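Local coordinates for uncharacterized protein (Exiguobacterium sibiricum, PDB 3B77) that is of unknown function but carries a bacterial pleckstrin homology domain and a YvbH-like helical region that is probably involved in oligomerisation, at residues Y21-E25 and D26-I30; V156-T159 and F160-S164; Q172-Y175 and Y176-Q180. All coordinates share one frame; numbering follows the deposited sequence.

Interaction 1: Y21-E25 and D26-I30; sequences YVLHE and DGEKI
The imidazole of His24 meets Glu28 obliquely, its ND1 standing 3.9 Å from Glu28 O, while CG1 of Val22 lies over one ring face, offset toward the rim. At the far end of the ring, NE2 is hydrogen-bonded to Asp19 O. A second flat group, the Glu28 carboxylate, takes the N-H of Leu23 on OE1 nearly along the C-O axis, with 2.7 Å from Leu23 N to Glu28 OE1 and 169° at the hydrogen. CG of Glu28 is anti to the backbone N (chi1 -170°) and the chain runs on extended, which carries the acid back across the turn to Leu23. There Leu23 CB and Val22 CG1 both lie close to OE1, Val22 CG1 3.6 Å from Glu28 OE1. The second oxygen, OE2, forms a salt bridge with Arg65 and a hydrogen bond with Thr44, so both carboxylate oxygens are engaged.

Leu23 is the centre of an inverse gamma turn, and its carbonyl is held from both faces: Asp26 N donates to Leu23 O at 2.9 Å, and Glu28 N reaches the same oxygen at 3.1 Å from the opposite side. Gly27 N donates to His24 O at 3.0 Å, and Gly27 itself has positive phi as the chain reverses.

This tight turn leads into strand 30-35. Val22 CG2 touches Ile30 CG1 at 3.7 Å, and both side chains rest on Cys42 of strand 39-44. Leu23 packs on Arg65 of strand 62-67, and Asp26 OD1 is hydrogen-bonded to Tyr190 OH in helix 184-191 of a neighbouring subunit.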
loop_
_atom_site.group_PDB
_atom_site.type_symbol
_atom_site.label_atom_id
_atom_site.label_comp_id
_atom_site.label_asym_id
_atom_site.label_seq_id
_atom_site.Cartn_x
_atom_site.Cartn_y
_atom_site.Cartn_z
ATOM N N TYR A 21 -15.319 21.031 57.529
ATOM C CA TYR A 21 -14.786 20.318 56.379
ATOM C C TYR A 21 -14.544 21.234 55.203
ATOM O O TYR A 21 -14.076 20.791 54.170
ATOM C CB TYR A 21 -15.719 19.162 56.015
ATOM C CG TYR A 21 -15.977 18.292 57.215
ATOM C CD1 TYR A 21 -15.044 17.352 57.622
ATOM C CD2 TYR A 21 -17.123 18.456 57.988
ATOM C CE1 TYR A 21 -15.253 16.568 58.743
ATOM C CE2 TYR A 21 -17.346 17.673 59.104
ATOM C CZ TYR A 21 -16.408 16.726 59.480
ATOM O OH TYR A 21 -16.600 15.932 60.597
ATOM N N VAL A 22 -14.846 22.513 55.363
ATOM C CA VAL A 22 -14.589 23.489 54.311
ATOM C C VAL A 22 -13.115 23.821 54.366
ATOM O O VAL A 22 -12.562 23.941 55.455
ATOM C CB VAL A 22 -15.453 24.751 54.475
ATOM C CG1 VAL A 22 -14.948 25.873 53.584
ATOM C CG2 VAL A 22 -16.914 24.429 54.150
ATOM N N LEU A 23 -12.477 23.916 53.199
ATOM C CA LEU A 23 -11.044 24.190 53.116
ATOM C C LEU A 23 -10.808 25.682 53.173
ATOM O O LEU A 23 -10.412 26.307 52.195
ATOM C CB LEU A 23 -10.438 23.604 51.840
ATOM C CG LEU A 23 -10.734 22.129 51.591
ATOM C CD1 LEU A 23 -10.051 21.656 50.331
ATOM C CD2 LEU A 23 -10.319 21.300 52.774
ATOM N N HIS A 24 -11.043 26.249 54.347
ATOM C CA HIS A 24 -10.791 27.660 54.590
ATOM C C HIS A 24 -9.353 28.016 54.261
ATOM O O HIS A 24 -9.067 29.136 53.836
ATOM C CB HIS A 24 -11.061 27.986 56.055
ATOM C CG HIS A 24 -12.452 27.657 56.485
ATOM N ND1 HIS A 24 -13.545 28.404 56.098
ATOM C CD2 HIS A 24 -12.936 26.634 57.226
ATOM C CE1 HIS A 24 -14.641 27.860 56.592
ATOM N NE2 HIS A 24 -14.300 26.788 57.283
ATOM N N GLU A 25 -8.454 27.051 54.473
ATOM C CA GLU A 25 -7.039 27.192 54.156
ATOM C C GLU A 25 -6.799 27.550 52.682
ATOM O O GLU A 25 -5.868 28.286 52.368
ATOM C CB GLU A 25 -6.288 25.900 54.513
ATOM C CG GLU A 25 -6.177 25.602 56.029
ATOM C CD GLU A 25 -7.301 24.723 56.611
ATOM O OE1 GLU A 25 -8.425 24.659 56.056
ATOM O OE2 GLU A 25 -7.031 24.091 57.658
ATOM N N ASP A 26 -7.643 27.031 51.792
ATOM C CA ASP A 26 -7.558 27.329 50.359
ATOM C C ASP A 26 -8.559 28.371 49.892
ATOM O O ASP A 26 -8.812 28.478 48.695
ATOM C CB ASP A 26 -7.748 26.063 49.532
ATOM C CG ASP A 26 -6.803 24.971 49.940
ATOM O OD1 ASP A 26 -7.020 24.385 51.019
ATOM O OD2 ASP A 26 -5.849 24.701 49.185
ATOM N N GLY A 27 -9.105 29.146 50.829
ATOM C CA GLY A 27 -10.046 30.214 50.513
ATOM C C GLY A 27 -11.429 29.741 50.082
ATOM O O GLY A 27 -12.189 30.489 49.451
ATOM N N GLU A 28 -11.767 28.507 50.433
ATOM C CA GLU A 28 -13.068 27.974 50.124
ATOM C C GLU A 28 -14.116 28.630 51.036
ATOM O O GLU A 28 -13.957 28.705 52.256
ATOM C CB GLU A 28 -13.088 26.458 50.279
ATOM C CG GLU A 28 -14.357 25.848 49.726
ATOM C CD GLU A 28 -14.433 24.378 49.933
ATOM O OE1 GLU A 28 -13.771 23.895 50.859
ATOM O OE2 GLU A 28 -15.189 23.699 49.194
ATOM N N LYS A 29 -15.202 29.082 50.419
ATOM C CA LYS A 29 -16.202 29.874 51.092
ATOM C C LYS A 29 -17.599 29.272 50.844
ATOM O O LYS A 29 -17.908 28.853 49.738
ATOM C CB LYS A 29 -16.056 31.311 50.576
ATOM C CG LYS A 29 -17.218 32.243 50.855
ATOM C CD LYS A 29 -16.874 33.702 50.533
ATOM C CE LYS A 29 -18.133 34.551 50.475
ATOM N NZ LYS A 29 -19.032 34.216 51.592
ATOM N N ILE A 30 -18.429 29.208 51.886
ATOM C CA ILE A 30 -19.784 28.627 51.783
ATOM C C ILE A 30 -20.747 29.658 51.248
ATOM O O ILE A 30 -20.816 30.753 51.776
ATOM C CB ILE A 30 -20.346 28.169 53.132
ATOM C CG1 ILE A 30 -19.408 27.183 53.831
ATOM C CG2 ILE A 30 -21.687 27.512 52.935
ATOM C CD1 ILE A 30 -19.840 26.793 55.246
#

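Interaction 2: V156-T159 and F160-S164; sequences VPQT and FKDLS
Phe160 and Val156 meet on the close-packed side of this helical turn, where Phe160 N donates to Val156 O at 2.8 Å and Phe160 CB sits 3.3 Å from the same oxygen. With CG anti to the backbone N (chi1 171°), the phenyl ring swings clear of the preceding turn, leaving Pro157 O at its edge. Ser164 stands one turn further on and puts OG over the centre of one ring face, 4.2 Å above the plane. That hydroxyl donates back to Phe160 O at 2.6 Å, and Ser164 N reaches Phe160 O from the opposite face of the carbonyl plane. Ser142 of a neighbouring subunit also bonds Ser164 OG, while Leu139 of that subunit packs on Phe160 and Ile145 of yet another covers both Val156 and Phe160.

These are the first turns of helix 156-178, within the YvbH-like oligomerisation region; the buried side faces partner chains, consistent with such a role. Thr159 OG1 is hydrogen-bonded to the carbonyl O of Asn155, and the side-chain OD1 of that asparagine accepts from Gln158 N.

The other side is more polar and more exposed, though Asp162 still packs on Pro157 of a third subunit. Asp162 N donates to Gln158 O at 2.9 Å, and beyond the backbone the amide and carboxylate planes stand 76° apart, with Gln158 NE2 3.2 Å from Asp162 OD1. Gln158 bends at chi2 (59°) to arrive there. Lys161, extended and exposed, comes only loosely near the amide, its CD 4.1 Å from Gln158 NE2.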
loop_
_atom_site.group_PDB
_atom_site.type_symbol
_atom_site.label_atom_id
_atom_site.label_comp_id
_atom_site.label_asym_id
_atom_site.label_seq_id
_atom_site.Cartn_x
_atom_site.Cartn_y
_atom_site.Cartn_z
ATOM N N VAL A 156 17.922 21.519 15.434
ATOM C CA VAL A 156 16.895 20.451 15.580
ATOM C C VAL A 156 16.506 20.115 17.026
ATOM O O VAL A 156 15.324 20.080 17.339
ATOM C CB VAL A 156 17.236 19.174 14.782
ATOM C CG1 VAL A 156 16.075 18.159 14.866
ATOM C CG2 VAL A 156 17.532 19.529 13.336
ATOM N N PRO A 157 17.493 19.942 17.932
ATOM C CA PRO A 157 17.131 19.588 19.324
ATOM C C PRO A 157 16.407 20.685 20.092
ATOM O O PRO A 157 15.447 20.380 20.794
ATOM C CB PRO A 157 18.473 19.241 19.963
ATOM C CG PRO A 157 19.432 19.095 18.809
ATOM C CD PRO A 157 18.957 20.022 17.762
ATOM N N GLN A 158 16.829 21.933 19.912
ATOM C CA GLN A 158 16.162 23.104 20.522
ATOM C C GLN A 158 14.729 23.246 20.020
ATOM O O GLN A 158 13.804 23.528 20.785
ATOM C CB GLN A 158 16.918 24.424 20.215
ATOM C CG GLN A 158 16.445 25.603 21.058
ATOM C CD GLN A 158 16.609 25.325 22.567
ATOM O OE1 GLN A 158 17.457 24.525 22.970
ATOM N NE2 GLN A 158 15.775 25.955 23.400
ATOM N N THR A 159 14.578 23.085 18.707
ATOM C CA THR A 159 13.302 23.155 18.056
ATOM C C THR A 159 12.455 21.986 18.587
ATOM O O THR A 159 11.297 22.189 18.852
ATOM C CB THR A 159 13.424 23.087 16.525
ATOM O OG1 THR A 159 14.093 24.246 16.014
ATOM C CG2 THR A 159 12.096 23.068 15.912
ATOM N N PHE A 160 13.057 20.821 18.781
ATOM C CA PHE A 160 12.338 19.614 19.315
ATOM C C PHE A 160 11.856 19.849 20.737
ATOM O O PHE A 160 10.759 19.556 21.049
ATOM C CB PHE A 160 13.244 18.386 19.235
ATOM C CG PHE A 160 12.709 17.164 19.923
ATOM C CD1 PHE A 160 11.659 16.439 19.399
ATOM C CD2 PHE A 160 13.301 16.701 21.070
ATOM C CE1 PHE A 160 11.192 15.287 20.038
ATOM C CE2 PHE A 160 12.806 15.568 21.723
ATOM C CZ PHE A 160 11.769 14.852 21.177
ATOM N N LYS A 161 12.687 20.501 21.551
ATOM C CA LYS A 161 12.349 20.865 22.937
ATOM C C LYS A 161 11.164 21.831 22.990
ATOM O O LYS A 161 10.119 21.557 23.656
ATOM C CB LYS A 161 13.583 21.561 23.567
ATOM C CG LYS A 161 13.473 21.932 25.064
ATOM C CD LYS A 161 14.804 22.591 25.508
ATOM C CE LYS A 161 14.798 22.907 26.996
ATOM N NZ LYS A 161 16.046 23.616 27.314
ATOM N N ASP A 162 11.406 22.994 22.340
ATOM C CA ASP A 162 10.445 24.106 22.256
ATOM C C ASP A 162 9.060 23.612 21.705
ATOM O O ASP A 162 8.010 24.127 22.083
ATOM C CB ASP A 162 11.006 25.216 21.357
ATOM C CG ASP A 162 12.276 25.951 21.944
ATOM O OD1 ASP A 162 12.599 25.910 23.153
ATOM O OD2 ASP A 162 12.961 26.631 21.151
ATOM N N LEU A 163 9.053 22.596 20.841
ATOM C CA LEU A 163 7.826 22.142 20.192
ATOM C C LEU A 163 7.038 21.258 21.134
ATOM O O LEU A 163 5.794 21.263 21.182
ATOM C CB LEU A 163 8.249 21.399 18.925
ATOM C CG LEU A 163 7.243 20.957 17.858
ATOM C CD1 LEU A 163 6.021 21.858 17.737
ATOM C CD2 LEU A 163 7.981 20.783 16.527
ATOM N N SER A 164 7.783 20.487 21.904
ATOM C CA SER A 164 7.233 19.676 22.952
ATOM C C SER A 164 6.581 20.577 24.005
ATOM O O SER A 164 5.494 20.269 24.494
ATOM C CB SER A 164 8.348 18.793 23.542
ATOM O OG SER A 164 9.146 18.177 22.507
#

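Interaction 3: Q172-Y175 and Y176-Q180; sequences QGHY and YKWNQ
Tyr175 O is gripped twice by Asn179: its side-chain ND2 donates at 2.9 Å, and its backbone N adds a weak bond to Tyr175 O at 3.1 Å. The contact lies near the C-terminal end of helix 156-178, where the asparagine amide adds a side-chain donor to the helix's own i to i+4 pattern. The same NH2 group lies over one face of the Tyr175 ring, toward the rim and 3.3 Å above the plane. CG of Asn179 is anti to its carbonyl carbon (chi1 -68°), which folds the amide back over the preceding turn.

A second pair, His174 and Trp178, lies side by side and joins rim to rim. Trp178 NE1 donates to His174 ND1 at 3.1 Å; ND1 lies close to the indole plane, while NE1 sits 15° out of the imidazole plane. With ND1 accepting, the imidazole is probably neutral, its proton on NE2. The bond helps to set how the two rings are turned, and Phe168 of a neighbouring subunit meets the imidazole edge-to-face and packs on the indole as well. Within the chain His174 touches Ala135, and Trp178 touches Met131, both on the long helix 108-146.

On the remaining side, Tyr175 turns its edge toward the face of Tyr176 in an offset edge-to-face pair, the planes at 66° and CD2 of Tyr175 3.6 Å from CE1 of Tyr176. Met131 of another subunit packs on both tyrosines and on Gln172, whose extended chain crosses the Tyr176 ring with CG 3.9 Å from Tyr176 CE2.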
loop_
_atom_site.group_PDB
_atom_site.type_symbol
_atom_site.label_atom_id
_atom_site.label_comp_id
_atom_site.label_asym_id
_atom_site.label_seq_id
_atom_site.Cartn_x
_atom_site.Cartn_y
_atom_site.Cartn_z
ATOM N N GLN A 172 -2.304 21.903 28.360
ATOM C CA GLN A 172 -2.436 22.223 29.754
ATOM C C GLN A 172 -3.266 23.462 29.983
ATOM O O GLN A 172 -4.168 23.472 30.821
ATOM C CB GLN A 172 -1.061 22.451 30.341
ATOM C CG GLN A 172 -1.146 22.699 31.817
ATOM C CD GLN A 172 0.060 23.351 32.317
ATOM O OE1 GLN A 172 0.529 24.335 31.693
ATOM N NE2 GLN A 172 0.592 22.854 33.480
ATOM N N GLY A 173 -2.913 24.531 29.282
ATOM C CA GLY A 173 -3.642 25.795 29.383
ATOM C C GLY A 173 -5.114 25.542 29.168
ATOM O O GLY A 173 -5.924 25.969 29.932
ATOM N N HIS A 174 -5.450 24.784 28.150
ATOM C CA HIS A 174 -6.825 24.537 27.822
ATOM C C HIS A 174 -7.518 23.659 28.853
ATOM O O HIS A 174 -8.676 23.923 29.185
ATOM C CB HIS A 174 -6.956 23.971 26.391
ATOM C CG HIS A 174 -6.764 25.014 25.314
ATOM N ND1 HIS A 174 -7.798 25.788 24.845
ATOM C CD2 HIS A 174 -5.659 25.433 24.651
ATOM C CE1 HIS A 174 -7.349 26.626 23.929
ATOM N NE2 HIS A 174 -6.050 26.433 23.791
ATOM N N TYR A 175 -6.806 22.657 29.383
ATOM C CA TYR A 175 -7.337 21.813 30.444
ATOM C C TYR A 175 -7.788 22.681 31.634
ATOM O O TYR A 175 -8.892 22.551 32.116
ATOM C CB TYR A 175 -6.305 20.756 30.899
ATOM C CG TYR A 175 -6.866 19.781 31.944
ATOM C CD1 TYR A 175 -7.689 18.738 31.578
ATOM C CD2 TYR A 175 -6.556 19.935 33.296
ATOM C CE1 TYR A 175 -8.214 17.864 32.543
ATOM C CE2 TYR A 175 -7.045 19.103 34.252
ATOM C CZ TYR A 175 -7.892 18.050 33.878
ATOM O OH TYR A 175 -8.416 17.186 34.823
ATOM N N TYR A 176 -6.929 23.584 32.084
ATOM C CA TYR A 176 -7.263 24.424 33.223
ATOM C C TYR A 176 -8.217 25.557 32.897
ATOM O O TYR A 176 -8.922 26.050 33.773
ATOM C CB TYR A 176 -5.998 24.966 33.881
ATOM C CG TYR A 176 -5.184 23.892 34.577
ATOM C CD1 TYR A 176 -5.830 22.866 35.312
ATOM C CD2 TYR A 176 -3.763 23.911 34.549
ATOM C CE1 TYR A 176 -5.119 21.869 35.968
ATOM C CE2 TYR A 176 -3.026 22.901 35.225
ATOM C CZ TYR A 176 -3.744 21.871 35.926
ATOM O OH TYR A 176 -3.130 20.851 36.619
ATOM N N LYS A 177 -8.265 25.985 31.651
ATOM C CA LYS A 177 -9.229 27.019 31.288
ATOM C C LYS A 177 -10.664 26.519 31.210
ATOM O O LYS A 177 -11.568 27.211 31.655
ATOM C CB LYS A 177 -8.869 27.616 29.950
ATOM C CG LYS A 177 -9.692 28.819 29.585
ATOM C CD LYS A 177 -9.015 29.609 28.472
ATOM C CE LYS A 177 -9.778 30.887 28.143
ATOM N NZ LYS A 177 -9.121 31.764 27.108
ATOM N N TRP A 178 -10.874 25.337 30.631
ATOM C CA TRP A 178 -12.199 24.854 30.371
ATOM C C TRP A 178 -12.689 23.844 31.414
ATOM O O TRP A 178 -13.806 23.368 31.296
ATOM C CB TRP A 178 -12.298 24.265 28.952
ATOM C CG TRP A 178 -11.790 25.181 27.907
ATOM C CD1 TRP A 178 -10.692 25.008 27.124
ATOM C CD2 TRP A 178 -12.297 26.474 27.595
ATOM N NE1 TRP A 178 -10.488 26.119 26.321
ATOM C CE2 TRP A 178 -11.464 27.028 26.593
ATOM C CE3 TRP A 178 -13.369 27.222 28.072
ATOM C CZ2 TRP A 178 -11.697 28.264 26.030
ATOM C CZ3 TRP A 178 -13.601 28.457 27.522
ATOM C CH2 TRP A 178 -12.753 28.983 26.515
ATOM N N ASN A 179 -11.846 23.496 32.388
ATOM C CA ASN A 179 -12.256 22.772 33.597
ATOM C C ASN A 179 -12.001 23.693 34.771
ATOM O O ASN A 179 -11.198 23.358 35.643
ATOM C CB ASN A 179 -11.426 21.521 33.841
ATOM C CG ASN A 179 -11.650 20.477 32.829
ATOM O OD1 ASN A 179 -12.714 19.858 32.779
ATOM N ND2 ASN A 179 -10.618 20.204 32.052
ATOM N N GLN A 180 -12.668 24.842 34.812
ATOM C CA GLN A 180 -12.429 25.793 35.892
ATOM C C GLN A 180 -12.802 25.230 37.270
ATOM O O GLN A 180 -13.702 24.396 37.416
ATOM C CB GLN A 180 -13.068 27.143 35.597
ATOM C CG GLN A 180 -14.507 27.348 35.951
ATOM C CD GLN A 180 -15.021 28.758 35.498
ATOM O OE1 GLN A 180 -14.801 29.187 34.343
ATOM N NE2 GLN A 180 -15.708 29.466 36.406
#

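How the interactions relate
Interactions 2 and 3 occupy the two ends of helix 156-178, their centres 24 Å apart, whereas interaction 1 belongs to the PH domain, about 22 Å from interaction 3 and 41 Å from interaction 2 between centres. None of the three touches another. Interaction 1 is partly buried: backbone carbonyls close the turn and a glutamate carboxylate links it to the sheet. Interaction 2, also partly buried, has regular helical bonds with a phenyl and serine facing other chains and a polar outer side. Interaction 3 is a surface contact, dominated by aromatic rings, near the C-terminal end of the helix. All three also meet other subunits of the twelve-chain assembly.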